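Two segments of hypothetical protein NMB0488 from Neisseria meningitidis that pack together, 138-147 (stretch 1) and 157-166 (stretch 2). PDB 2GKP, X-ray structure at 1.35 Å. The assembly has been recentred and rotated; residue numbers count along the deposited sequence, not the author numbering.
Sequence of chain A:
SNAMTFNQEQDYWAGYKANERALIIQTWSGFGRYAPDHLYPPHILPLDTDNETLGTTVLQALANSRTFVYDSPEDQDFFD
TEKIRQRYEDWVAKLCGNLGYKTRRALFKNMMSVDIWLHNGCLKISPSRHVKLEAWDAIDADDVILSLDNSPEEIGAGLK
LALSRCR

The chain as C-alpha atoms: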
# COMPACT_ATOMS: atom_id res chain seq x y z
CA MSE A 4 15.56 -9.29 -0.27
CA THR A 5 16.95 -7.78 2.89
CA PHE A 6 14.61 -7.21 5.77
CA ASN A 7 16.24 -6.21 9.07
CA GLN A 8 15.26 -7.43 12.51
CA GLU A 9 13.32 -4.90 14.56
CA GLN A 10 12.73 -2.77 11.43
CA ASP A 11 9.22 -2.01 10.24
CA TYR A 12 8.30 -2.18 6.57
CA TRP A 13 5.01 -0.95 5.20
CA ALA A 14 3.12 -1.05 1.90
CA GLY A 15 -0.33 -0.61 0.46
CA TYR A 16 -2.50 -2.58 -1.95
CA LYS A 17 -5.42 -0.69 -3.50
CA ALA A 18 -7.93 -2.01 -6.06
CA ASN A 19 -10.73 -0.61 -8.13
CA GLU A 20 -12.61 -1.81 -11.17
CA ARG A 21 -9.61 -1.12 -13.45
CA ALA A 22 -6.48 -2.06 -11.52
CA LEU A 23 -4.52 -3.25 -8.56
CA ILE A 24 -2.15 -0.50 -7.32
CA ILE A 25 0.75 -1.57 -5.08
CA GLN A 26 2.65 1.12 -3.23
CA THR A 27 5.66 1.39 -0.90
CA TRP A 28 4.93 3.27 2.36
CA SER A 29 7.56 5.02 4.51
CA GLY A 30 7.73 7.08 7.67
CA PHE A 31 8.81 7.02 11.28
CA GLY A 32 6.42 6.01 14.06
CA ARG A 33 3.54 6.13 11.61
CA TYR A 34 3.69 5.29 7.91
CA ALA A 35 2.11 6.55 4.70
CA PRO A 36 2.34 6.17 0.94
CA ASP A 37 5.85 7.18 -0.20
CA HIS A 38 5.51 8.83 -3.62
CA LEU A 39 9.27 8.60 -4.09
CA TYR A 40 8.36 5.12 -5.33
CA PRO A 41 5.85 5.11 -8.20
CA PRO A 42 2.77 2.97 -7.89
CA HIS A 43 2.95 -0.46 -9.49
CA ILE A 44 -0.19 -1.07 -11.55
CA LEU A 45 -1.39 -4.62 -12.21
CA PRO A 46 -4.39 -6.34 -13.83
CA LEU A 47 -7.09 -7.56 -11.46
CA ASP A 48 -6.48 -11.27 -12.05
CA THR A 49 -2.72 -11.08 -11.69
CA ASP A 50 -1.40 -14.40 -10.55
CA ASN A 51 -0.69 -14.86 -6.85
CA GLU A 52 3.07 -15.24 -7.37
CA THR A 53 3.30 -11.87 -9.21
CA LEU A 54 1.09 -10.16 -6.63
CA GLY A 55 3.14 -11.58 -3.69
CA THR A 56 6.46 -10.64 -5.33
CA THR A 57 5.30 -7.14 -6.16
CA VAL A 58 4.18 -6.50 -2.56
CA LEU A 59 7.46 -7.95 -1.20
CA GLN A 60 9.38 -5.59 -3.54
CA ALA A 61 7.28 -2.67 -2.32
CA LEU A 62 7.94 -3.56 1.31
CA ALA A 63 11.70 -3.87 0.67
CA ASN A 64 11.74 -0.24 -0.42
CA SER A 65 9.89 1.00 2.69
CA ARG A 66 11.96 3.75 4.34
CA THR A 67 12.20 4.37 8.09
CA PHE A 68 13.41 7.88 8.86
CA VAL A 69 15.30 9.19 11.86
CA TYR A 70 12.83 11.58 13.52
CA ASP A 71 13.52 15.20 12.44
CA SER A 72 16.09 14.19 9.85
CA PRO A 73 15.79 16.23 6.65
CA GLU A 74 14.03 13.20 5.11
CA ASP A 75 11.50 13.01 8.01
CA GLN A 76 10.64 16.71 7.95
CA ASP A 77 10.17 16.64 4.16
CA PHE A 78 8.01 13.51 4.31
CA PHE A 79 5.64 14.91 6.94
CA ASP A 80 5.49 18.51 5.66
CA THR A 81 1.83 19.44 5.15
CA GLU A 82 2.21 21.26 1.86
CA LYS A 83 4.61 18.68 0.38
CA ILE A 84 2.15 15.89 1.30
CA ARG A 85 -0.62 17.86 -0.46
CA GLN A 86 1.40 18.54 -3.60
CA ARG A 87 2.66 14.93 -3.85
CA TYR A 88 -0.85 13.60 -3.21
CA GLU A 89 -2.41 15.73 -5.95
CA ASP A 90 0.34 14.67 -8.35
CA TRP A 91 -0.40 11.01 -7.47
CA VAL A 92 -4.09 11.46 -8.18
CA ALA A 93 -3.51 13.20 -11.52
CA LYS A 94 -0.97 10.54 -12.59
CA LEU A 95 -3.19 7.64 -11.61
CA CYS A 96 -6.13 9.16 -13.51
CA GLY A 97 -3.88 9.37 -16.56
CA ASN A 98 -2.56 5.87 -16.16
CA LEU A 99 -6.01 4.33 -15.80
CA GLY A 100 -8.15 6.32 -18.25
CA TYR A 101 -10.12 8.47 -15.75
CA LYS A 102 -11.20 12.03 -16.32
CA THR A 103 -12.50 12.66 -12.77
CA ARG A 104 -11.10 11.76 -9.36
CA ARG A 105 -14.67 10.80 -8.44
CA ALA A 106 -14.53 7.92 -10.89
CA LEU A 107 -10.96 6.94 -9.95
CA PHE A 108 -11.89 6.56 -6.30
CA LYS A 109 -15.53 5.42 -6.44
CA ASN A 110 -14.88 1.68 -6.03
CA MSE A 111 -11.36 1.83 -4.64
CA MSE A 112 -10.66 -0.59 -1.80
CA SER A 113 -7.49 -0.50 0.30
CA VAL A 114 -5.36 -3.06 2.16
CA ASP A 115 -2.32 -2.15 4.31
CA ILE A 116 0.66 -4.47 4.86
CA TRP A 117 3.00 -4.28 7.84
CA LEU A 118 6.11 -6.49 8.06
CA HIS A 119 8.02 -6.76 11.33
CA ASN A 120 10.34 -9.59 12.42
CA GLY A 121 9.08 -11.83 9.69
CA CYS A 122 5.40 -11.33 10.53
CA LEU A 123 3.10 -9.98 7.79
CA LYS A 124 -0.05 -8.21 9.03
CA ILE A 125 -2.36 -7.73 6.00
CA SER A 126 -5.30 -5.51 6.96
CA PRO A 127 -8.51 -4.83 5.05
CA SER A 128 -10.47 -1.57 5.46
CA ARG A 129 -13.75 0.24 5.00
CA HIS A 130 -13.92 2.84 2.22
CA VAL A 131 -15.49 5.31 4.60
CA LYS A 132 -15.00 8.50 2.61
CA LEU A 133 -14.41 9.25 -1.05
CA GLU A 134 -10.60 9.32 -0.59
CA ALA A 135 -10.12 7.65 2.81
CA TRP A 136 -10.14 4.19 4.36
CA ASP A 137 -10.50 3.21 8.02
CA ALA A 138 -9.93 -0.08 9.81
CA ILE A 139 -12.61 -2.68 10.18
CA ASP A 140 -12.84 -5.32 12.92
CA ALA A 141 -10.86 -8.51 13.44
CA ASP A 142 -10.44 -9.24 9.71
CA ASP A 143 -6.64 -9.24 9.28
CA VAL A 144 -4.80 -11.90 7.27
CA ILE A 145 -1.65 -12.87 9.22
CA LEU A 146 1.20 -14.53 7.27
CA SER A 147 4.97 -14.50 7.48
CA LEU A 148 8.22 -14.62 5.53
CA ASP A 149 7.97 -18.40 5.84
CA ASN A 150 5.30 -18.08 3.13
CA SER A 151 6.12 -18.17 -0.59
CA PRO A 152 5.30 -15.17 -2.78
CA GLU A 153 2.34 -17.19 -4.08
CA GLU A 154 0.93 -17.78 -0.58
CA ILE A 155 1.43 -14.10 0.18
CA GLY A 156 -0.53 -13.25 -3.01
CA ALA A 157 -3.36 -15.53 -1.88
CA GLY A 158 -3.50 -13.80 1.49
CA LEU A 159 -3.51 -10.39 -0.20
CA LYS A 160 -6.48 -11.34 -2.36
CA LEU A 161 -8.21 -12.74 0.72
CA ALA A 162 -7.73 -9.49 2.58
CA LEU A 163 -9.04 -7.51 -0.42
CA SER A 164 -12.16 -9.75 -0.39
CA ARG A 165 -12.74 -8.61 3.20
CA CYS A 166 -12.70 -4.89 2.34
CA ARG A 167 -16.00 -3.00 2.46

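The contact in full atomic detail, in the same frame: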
# COMPACT_ATOMS: atom_id res chain seq x y z
N ALA A 138 -9.94 1.34 9.43
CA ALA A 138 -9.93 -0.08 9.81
C ALA A 138 -11.30 -0.63 10.08
O ALA A 138 -12.22 0.08 10.49
CB ALA A 138 -9.04 -0.29 11.03
N ILE A 139 -11.44 -1.91 9.80
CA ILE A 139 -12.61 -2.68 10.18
C ILE A 139 -12.20 -3.69 11.26
O ILE A 139 -11.05 -3.66 11.70
CB ILE A 139 -13.31 -3.32 8.99
CG1 ILE A 139 -12.34 -4.17 8.17
CG2 ILE A 139 -13.91 -2.20 8.11
CD1 ILE A 139 -13.02 -5.04 7.16
N ASP A 140 -13.11 -4.56 11.68
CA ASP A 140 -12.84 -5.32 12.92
C ASP A 140 -12.44 -6.75 12.79
O ASP A 140 -13.19 -7.54 12.26
CB ASP A 140 -14.07 -5.21 13.80
CG ASP A 140 -14.27 -3.80 14.24
OD1 ASP A 140 -13.23 -3.16 14.49
OD2 ASP A 140 -15.41 -3.33 14.32
N ALA A 141 -11.25 -7.09 13.31
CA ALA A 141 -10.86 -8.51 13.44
C ALA A 141 -10.90 -9.26 12.10
O ALA A 141 -11.29 -10.42 12.04
CB ALA A 141 -11.76 -9.19 14.50
N ASP A 142 -10.50 -8.58 11.01
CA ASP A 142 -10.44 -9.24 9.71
C ASP A 142 -9.05 -9.36 9.09
O ASP A 142 -8.94 -9.67 7.90
CB ASP A 142 -11.37 -8.54 8.70
CG ASP A 142 -12.73 -9.14 8.66
OD1 ASP A 142 -12.84 -10.37 8.79
OD2 ASP A 142 -13.67 -8.36 8.46
N ASP A 143 -7.99 -9.20 9.87
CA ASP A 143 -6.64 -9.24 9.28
C ASP A 143 -6.26 -10.61 8.77
O ASP A 143 -6.70 -11.63 9.30
CB ASP A 143 -5.58 -8.79 10.32
CG ASP A 143 -5.71 -7.34 10.73
OD1 ASP A 143 -6.40 -6.58 10.07
OD2 ASP A 143 -5.08 -6.97 11.74
N VAL A 144 -5.42 -10.64 7.73
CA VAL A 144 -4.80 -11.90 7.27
C VAL A 144 -3.35 -11.87 7.76
O VAL A 144 -2.61 -10.96 7.46
CB VAL A 144 -4.85 -12.00 5.74
CG1 VAL A 144 -4.10 -13.18 5.25
CG2 VAL A 144 -6.28 -12.02 5.21
N ILE A 145 -2.97 -12.86 8.57
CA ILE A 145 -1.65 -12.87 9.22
C ILE A 145 -0.83 -13.98 8.54
O ILE A 145 -1.20 -15.17 8.61
CB ILE A 145 -1.78 -13.15 10.77
CG1 ILE A 145 -2.71 -12.14 11.45
CG2 ILE A 145 -0.40 -13.21 11.44
CD1 ILE A 145 -2.35 -10.67 11.31
N LEU A 146 0.27 -13.59 7.89
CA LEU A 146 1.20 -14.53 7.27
C LEU A 146 2.62 -14.21 7.74
O LEU A 146 2.82 -13.50 8.72
CB LEU A 146 1.11 -14.46 5.74
CG LEU A 146 -0.25 -14.89 5.16
CD1 LEU A 146 -0.31 -14.62 3.69
CD2 LEU A 146 -0.53 -16.35 5.42
N SER A 147 3.61 -14.77 7.07
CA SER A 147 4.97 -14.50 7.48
C SER A 147 5.93 -14.71 6.33
O SER A 147 5.54 -15.18 5.26
CB SER A 147 5.36 -15.36 8.70
OG SER A 147 5.83 -16.60 8.24
N ALA A 157 -2.07 -15.01 -2.30
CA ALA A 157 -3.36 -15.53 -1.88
C ALA A 157 -3.91 -14.77 -0.67
O ALA A 157 -5.13 -14.47 -0.58
CB ALA A 157 -3.33 -17.08 -1.63
N GLY A 158 -3.04 -14.49 0.30
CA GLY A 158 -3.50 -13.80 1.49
C GLY A 158 -3.84 -12.35 1.18
O GLY A 158 -4.76 -11.79 1.76
N LEU A 159 -3.15 -11.76 0.22
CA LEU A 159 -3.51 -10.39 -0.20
C LEU A 159 -4.89 -10.33 -0.81
O LEU A 159 -5.69 -9.42 -0.51
CB LEU A 159 -2.48 -9.83 -1.18
CG LEU A 159 -1.12 -9.61 -0.51
CD1 LEU A 159 0.02 -9.67 -1.52
CD2 LEU A 159 -1.14 -8.28 0.20
N LYS A 160 -5.18 -11.29 -1.70
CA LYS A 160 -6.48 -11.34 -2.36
C LYS A 160 -7.58 -11.61 -1.34
O LYS A 160 -8.69 -11.06 -1.44
CB LYS A 160 -6.45 -12.41 -3.47
CG LYS A 160 -5.63 -11.94 -4.64
CD LYS A 160 -5.82 -12.83 -5.86
CE LYS A 160 -4.79 -12.55 -6.94
NZ LYS A 160 -4.95 -13.52 -8.11
N LEU A 161 -7.28 -12.45 -0.35
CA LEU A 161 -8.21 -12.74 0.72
C LEU A 161 -8.52 -11.47 1.50
O LEU A 161 -9.70 -11.16 1.79
CB LEU A 161 -7.65 -13.82 1.65
CG LEU A 161 -8.49 -14.21 2.87
CD1 LEU A 161 -9.89 -14.73 2.45
CD2 LEU A 161 -7.79 -15.24 3.73
N ALA A 162 -7.48 -10.71 1.85
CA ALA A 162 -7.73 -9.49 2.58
C ALA A 162 -8.55 -8.51 1.74
O ALA A 162 -9.44 -7.84 2.28
CB ALA A 162 -6.42 -8.85 3.04
N LEU A 163 -8.24 -8.38 0.45
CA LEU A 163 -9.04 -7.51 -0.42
C LEU A 163 -10.52 -7.94 -0.40
O LEU A 163 -11.44 -7.09 -0.35
CB LEU A 163 -8.45 -7.51 -1.83
CG LEU A 163 -9.32 -6.82 -2.86
CD1 LEU A 163 -9.32 -5.39 -2.51
CD2 LEU A 163 -8.71 -7.01 -4.25
N SER A 164 -10.77 -9.26 -0.43
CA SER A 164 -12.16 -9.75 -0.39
C SER A 164 -12.92 -9.36 0.87
O SER A 164 -14.15 -9.33 0.91
CB SER A 164 -12.21 -11.28 -0.61
OG SER A 164 -11.87 -11.96 0.57
N ARG A 165 -12.17 -9.04 1.93
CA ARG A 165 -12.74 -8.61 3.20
C ARG A 165 -12.96 -7.09 3.29
O ARG A 165 -13.60 -6.61 4.24
CB ARG A 165 -11.85 -9.09 4.36
CG ARG A 165 -11.87 -10.62 4.49
CD ARG A 165 -10.92 -11.07 5.60
NE ARG A 165 -10.89 -12.51 5.74
CZ ARG A 165 -10.04 -13.15 6.54
NH1 ARG A 165 -9.14 -12.46 7.25
NH2 ARG A 165 -10.07 -14.46 6.59
N CYS A 166 -12.49 -6.33 2.31
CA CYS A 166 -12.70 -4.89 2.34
C CYS A 166 -14.15 -4.56 2.07
O CYS A 166 -14.86 -5.32 1.44
CB CYS A 166 -11.83 -4.22 1.26
SG CYS A 166 -10.05 -4.19 1.69
O HOH W 1 -15.13 -8.09 6.02

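The strongest polar link between the stretches is made by Arg165, whose NH1 donates a hydrogen bond of 2.9 Å to Asp142 O; a weak second one, 3.3 Å from the same NH1 to Asp143 O, supplements it. Both carbonyls lie at the guanidinium edge, near its plane, where N-H groups can reach them. The fully extended part of the side chain beyond CB carries the charged group from the C-terminal part of stretch 2 to backbone oxygens just before the strand. The carboxylate of Asp142 takes no direct hydrogen bond from Arg165: its OD1 sits 4.2 Å from Arg165 NE, well out of the guanidinium plane, so only charge attraction operates there. A water joins the pair instead, donating to Asp142 OD2 (2.9 Å) and to Arg165 O (2.8 Å).

Packing takes over where strand 144-147 runs nearly antiparallel to the helix, the axes approaching to 8.8 Å. Val144, buried and pointing toward the helix, sets its CG2 3.8 Å from Ala162 CB and 3.9 Å from Leu161 CD2. The small methyl of Ala162 suits this close approach, with CA atoms of Val144 and Ala162 6.0 Å apart. Gly158 leaves space for Leu146, whose CD1 lies 4.0 Å from Gly158 CA; an ideal CB there would clash with that methyl at 2.5 Å.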